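Local coordinates for protein immunoreactive 84kD antigen PG93 (Porphyromonas gingivalis, PDB 5M11) that serves as an essential bacterial surface component of the type-IX secretion system and binds calcium and zinc ions, at residues Lys425-Trp436 and Phe470-Lys481. Numbering follows the deposited sequence.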
loop_
_atom_site.group_PDB
_atom_site.type_symbol
_atom_site.label_atom_id
_atom_site.label_comp_id
_atom_site.label_asym_id
_atom_site.label_seq_id
_atom_site.Cartn_x
_atom_site.Cartn_y
_atom_site.Cartn_z
ATOM N N LYS A 425 20.873 9.449 4.654
ATOM C CA LYS A 425 19.672 9.165 5.455
ATOM C C LYS A 425 19.670 10.066 6.716
ATOM O O LYS A 425 20.677 10.720 6.960
ATOM C CB LYS A 425 19.551 7.667 5.826
ATOM C CG LYS A 425 18.136 7.330 6.265
ATOM C CD LYS A 425 17.841 5.905 6.650
ATOM C CE LYS A 425 16.345 5.879 6.922
ATOM N NZ LYS A 425 15.825 4.534 7.254
ATOM N N ALA A 426 18.553 10.112 7.501
ATOM C CA ALA A 426 18.359 10.903 8.737
ATOM C C ALA A 426 18.575 12.434 8.525
ATOM O O ALA A 426 19.340 13.063 9.272
ATOM C CB ALA A 426 19.260 10.384 9.854
ATOM N N ILE A 427 17.858 13.035 7.533
ATOM C CA ILE A 427 17.961 14.476 7.210
ATOM C C ILE A 427 16.829 15.291 7.849
ATOM O O ILE A 427 15.650 14.943 7.698
ATOM C CB ILE A 427 18.056 14.792 5.685
ATOM C CG1 ILE A 427 16.943 14.086 4.855
ATOM C CG2 ILE A 427 19.452 14.478 5.173
ATOM C CD1 ILE A 427 16.690 14.656 3.418
ATOM N N ALA A 428 17.192 16.411 8.516
ATOM C CA ALA A 428 16.225 17.316 9.138
ATOM C C ALA A 428 16.731 18.762 9.095
ATOM O O ALA A 428 17.903 18.996 8.797
ATOM C CB ALA A 428 15.953 16.885 10.571
ATOM N N PHE A 429 15.831 19.731 9.363
ATOM C CA PHE A 429 16.138 21.172 9.423
ATOM C C PHE A 429 16.101 21.678 10.872
ATOM O O PHE A 429 15.261 21.224 11.664
ATOM C CB PHE A 429 15.137 21.998 8.578
ATOM C CG PHE A 429 15.421 22.120 7.100
ATOM C CD1 PHE A 429 16.268 23.108 6.617
ATOM C CD2 PHE A 429 14.795 21.283 6.182
ATOM C CE1 PHE A 429 16.503 23.240 5.242
ATOM C CE2 PHE A 429 15.032 21.416 4.802
ATOM C CZ PHE A 429 15.881 22.390 4.343
ATOM N N ASP A 430 16.959 22.652 11.213
ATOM C CA ASP A 430 16.915 23.207 12.571
ATOM C C ASP A 430 16.002 24.445 12.606
ATOM O O ASP A 430 15.502 24.882 11.562
ATOM C CB ASP A 430 18.322 23.494 13.142
ATOM C CG ASP A 430 19.178 24.494 12.397
ATOM O OD1 ASP A 430 18.614 25.330 11.661
ATOM O OD2 ASP A 430 20.407 24.502 12.623
ATOM N N ASN A 431 15.770 24.996 13.815
ATOM C CA ASN A 431 14.922 26.181 14.007
ATOM C C ASN A 431 15.540 27.416 13.306
ATOM O O ASN A 431 14.820 28.385 13.041
ATOM C CB ASN A 431 14.720 26.454 15.503
ATOM C CG ASN A 431 15.946 27.025 16.186
ATOM O OD1 ASN A 431 17.046 26.451 16.145
ATOM N ND2 ASN A 431 15.789 28.197 16.785
ATOM N N LYS A 432 16.873 27.370 13.017
ATOM C CA LYS A 432 17.609 28.446 12.360
ATOM C C LYS A 432 17.618 28.318 10.804
ATOM O O LYS A 432 18.151 29.198 10.121
ATOM C CB LYS A 432 19.027 28.519 12.917
ATOM C CG LYS A 432 19.126 29.493 14.083
ATOM C CD LYS A 432 20.241 29.133 15.059
ATOM C CE LYS A 432 19.797 28.181 16.153
ATOM N NZ LYS A 432 18.794 28.797 17.064
ATOM N N GLY A 433 16.988 27.269 10.267
ATOM C CA GLY A 433 16.865 27.061 8.825
ATOM C C GLY A 433 17.978 26.300 8.131
ATOM O O GLY A 433 18.038 26.293 6.896
ATOM N N ASN A 434 18.843 25.627 8.911
ATOM C CA ASN A 434 19.956 24.831 8.406
ATOM C C ASN A 434 19.559 23.382 8.210
ATOM O O ASN A 434 18.695 22.882 8.921
ATOM C CB ASN A 434 21.145 24.900 9.362
ATOM C CG ASN A 434 21.707 26.275 9.527
ATOM O OD1 ASN A 434 22.009 26.973 8.547
ATOM N ND2 ASN A 434 21.866 26.679 10.777
ATOM N N LEU A 435 20.224 22.690 7.285
ATOM C CA LEU A 435 19.944 21.297 7.037
ATOM C C LEU A 435 20.985 20.419 7.695
ATOM O O LEU A 435 22.137 20.396 7.275
ATOM C CB LEU A 435 19.867 21.003 5.529
ATOM C CG LEU A 435 19.647 19.526 5.151
ATOM C CD1 LEU A 435 18.194 19.103 5.360
ATOM C CD2 LEU A 435 20.082 19.263 3.735
ATOM N N TRP A 436 20.574 19.687 8.719
ATOM C CA TRP A 436 21.399 18.696 9.396
ATOM C C TRP A 436 21.075 17.322 8.809
ATOM O O TRP A 436 19.919 17.040 8.455
ATOM C CB TRP A 436 21.146 18.732 10.899
ATOM C CG TRP A 436 21.638 19.992 11.508
ATOM C CD1 TRP A 436 20.968 21.176 11.593
ATOM C CD2 TRP A 436 22.957 20.235 12.016
ATOM N NE1 TRP A 436 21.781 22.138 12.153
ATOM C CE2 TRP A 436 22.996 21.577 12.452
ATOM C CE3 TRP A 436 24.104 19.436 12.172
ATOM C CZ2 TRP A 436 24.136 22.144 13.016
ATOM C CZ3 TRP A 436 25.233 19.996 12.740
ATOM C CH2 TRP A 436 25.248 21.337 13.138
ATOM N N PHE A 470 22.527 5.156 9.767
ATOM C CA PHE A 470 21.731 5.807 10.794
ATOM C C PHE A 470 20.274 5.676 10.373
ATOM O O PHE A 470 19.998 5.250 9.247
ATOM C CB PHE A 470 22.132 7.286 10.953
ATOM C CG PHE A 470 23.377 7.589 11.756
ATOM C CD1 PHE A 470 23.332 7.654 13.144
ATOM C CD2 PHE A 470 24.576 7.898 11.120
ATOM C CE1 PHE A 470 24.475 7.994 13.882
ATOM C CE2 PHE A 470 25.727 8.200 11.858
ATOM C CZ PHE A 470 25.669 8.253 13.233
ATOM N N GLY A 471 19.357 6.052 11.255
ATOM C CA GLY A 471 17.929 5.973 10.988
ATOM C C GLY A 471 17.327 7.305 10.630
ATOM O O GLY A 471 17.385 7.730 9.478
ATOM N N ASN A 472 16.734 7.963 11.617
ATOM C CA ASN A 472 16.066 9.250 11.429
ATOM C C ASN A 472 16.512 10.260 12.500
ATOM O O ASN A 472 16.956 9.869 13.581
ATOM C CB ASN A 472 14.546 9.066 11.431
ATOM C CG ASN A 472 14.048 8.017 10.466
ATOM O OD1 ASN A 472 13.750 6.872 10.851
ATOM N ND2 ASN A 472 13.975 8.379 9.192
ATOM N N MET A 473 16.407 11.553 12.195
ATOM C CA MET A 473 16.862 12.565 13.139
ATOM C C MET A 473 15.713 13.364 13.744
ATOM O O MET A 473 14.820 13.820 13.022
ATOM C CB MET A 473 17.855 13.521 12.442
ATOM C CG MET A 473 18.509 14.546 13.360
ATOM S SD MET A 473 19.611 15.658 12.444
ATOM C CE MET A 473 20.903 14.521 11.959
ATOM N N ILE A 474 15.743 13.550 15.069
ATOM C CA ILE A 474 14.782 14.435 15.705
ATOM C C ILE A 474 15.608 15.505 16.393
ATOM O O ILE A 474 16.660 15.188 16.948
ATOM C CB ILE A 474 13.685 13.794 16.590
ATOM C CG1 ILE A 474 14.219 13.216 17.899
ATOM C CG2 ILE A 474 12.902 12.756 15.801
ATOM C CD1 ILE A 474 13.154 12.991 18.876
ATOM N N ILE A 475 15.210 16.775 16.236
ATOM C CA ILE A 475 15.912 17.925 16.809
ATOM C C ILE A 475 14.986 18.540 17.882
ATOM O O ILE A 475 13.969 19.146 17.544
ATOM C CB ILE A 475 16.346 18.948 15.697
ATOM C CG1 ILE A 475 17.241 18.307 14.625
ATOM C CG2 ILE A 475 16.991 20.208 16.271
ATOM C CD1 ILE A 475 17.432 19.163 13.319
ATOM N N LEU A 476 15.327 18.354 19.165
ATOM C CA LEU A 476 14.567 18.885 20.300
ATOM C C LEU A 476 14.645 20.424 20.353
ATOM O O LEU A 476 15.634 20.977 19.841
ATOM C CB LEU A 476 15.082 18.282 21.621
ATOM C CG LEU A 476 14.201 17.187 22.192
ATOM C CD1 LEU A 476 14.650 15.834 21.738
ATOM C CD2 LEU A 476 14.172 17.236 23.677
ATOM N N PRO A 477 13.637 21.123 20.984
ATOM C CA PRO A 477 13.663 22.598 21.045
ATOM C C PRO A 477 14.961 23.220 21.581
ATOM O O PRO A 477 15.344 24.280 21.090
ATOM C CB PRO A 477 12.488 22.916 21.969
ATOM C CG PRO A 477 11.522 21.849 21.685
ATOM C CD PRO A 477 12.384 20.618 21.590
ATOM N N ASN A 478 15.656 22.557 22.519
ATOM C CA ASN A 478 16.928 23.049 23.071
ATOM C C ASN A 478 18.131 22.861 22.097
ATOM O O ASN A 478 19.261 23.236 22.427
ATOM C CB ASN A 478 17.225 22.350 24.401
ATOM C CG ASN A 478 17.473 20.869 24.283
ATOM O OD1 ASN A 478 16.971 20.186 23.386
ATOM N ND2 ASN A 478 18.218 20.338 25.213
ATOM N N GLY A 479 17.885 22.262 20.934
ATOM C CA GLY A 479 18.919 22.054 19.922
ATOM C C GLY A 479 19.567 20.687 19.865
ATOM O O GLY A 479 20.320 20.411 18.927
ATOM N N ASP A 480 19.299 19.826 20.869
ATOM C CA ASP A 480 19.817 18.456 20.922
ATOM C C ASP A 480 19.344 17.677 19.699
ATOM O O ASP A 480 18.206 17.866 19.250
ATOM C CB ASP A 480 19.348 17.749 22.211
ATOM C CG ASP A 480 20.019 18.197 23.490
ATOM O OD1 ASP A 480 20.518 19.348 23.534
ATOM O OD2 ASP A 480 20.013 17.411 24.463
ATOM N N LYS A 481 20.214 16.829 19.142
ATOM C CA LYS A 481 19.863 16.045 17.961
ATOM C C LYS A 481 19.956 14.587 18.306
ATOM O O LYS A 481 20.996 14.143 18.792
ATOM C CB LYS A 481 20.761 16.410 16.763
ATOM C CG LYS A 481 20.546 17.840 16.280
ATOM C CD LYS A 481 21.803 18.464 15.723
ATOM C CE LYS A 481 21.597 19.917 15.351
ATOM N NZ LYS A 481 21.820 20.828 16.503
#
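Phe470 meets Ala426 through their CB atoms, at the end of the contact where two neighbouring four-stranded antiparallel sheets, propeller-like blades, lay their first strands side by side. The axes of strands 427-429 and 470-475 run nearly parallel, 11° apart, at a closest approach of 6.4 Å, and no hydrogen bond joins the two segments. Gly471 O lies 3.3 Å from Ala426 CB and also abuts the extended aliphatic chain of Lys425, whose NZ is hydrogen-bonded to Tyr317 OH. Met473 comes next: CG stands anti to its backbone N (chi1 -174°), carrying the thioether across to Ala426 and Trp436. Met473 SD rests 3.8 Å from Trp436 CB, while CE of the same residue bends back to within 3.4 Å of Ala426 O. Two residues on, Ile475 reaches over with a single methyl, CD1, which packs 3.9 Å from Ala428 CB and also touches Phe429 O. Past the type I turn at Leu476-Gly479, Lys481 crosses the Trp436 side chain at about a right angle. Lys481 CE sits over the Trp436 indole, 3.6 Å from the five-membered ring centroid in a CH-pi contact, and NZ of the same lysine makes a cation-pi contact with the six-membered ring, 4.5 Å from its centroid. The same ammonium donates to Gly479 O and forms a salt bridge with Asp502, a calcium ligand. Trp436 NE1 steadies the indole in turn by donating to Asp430 OD2 (2.8 Å). Carbon atoms packed on one another and on backbone carbonyls therefore join the two blades here, and one lysine ties the tryptophan face of one blade to the calcium-site carboxylate of the next.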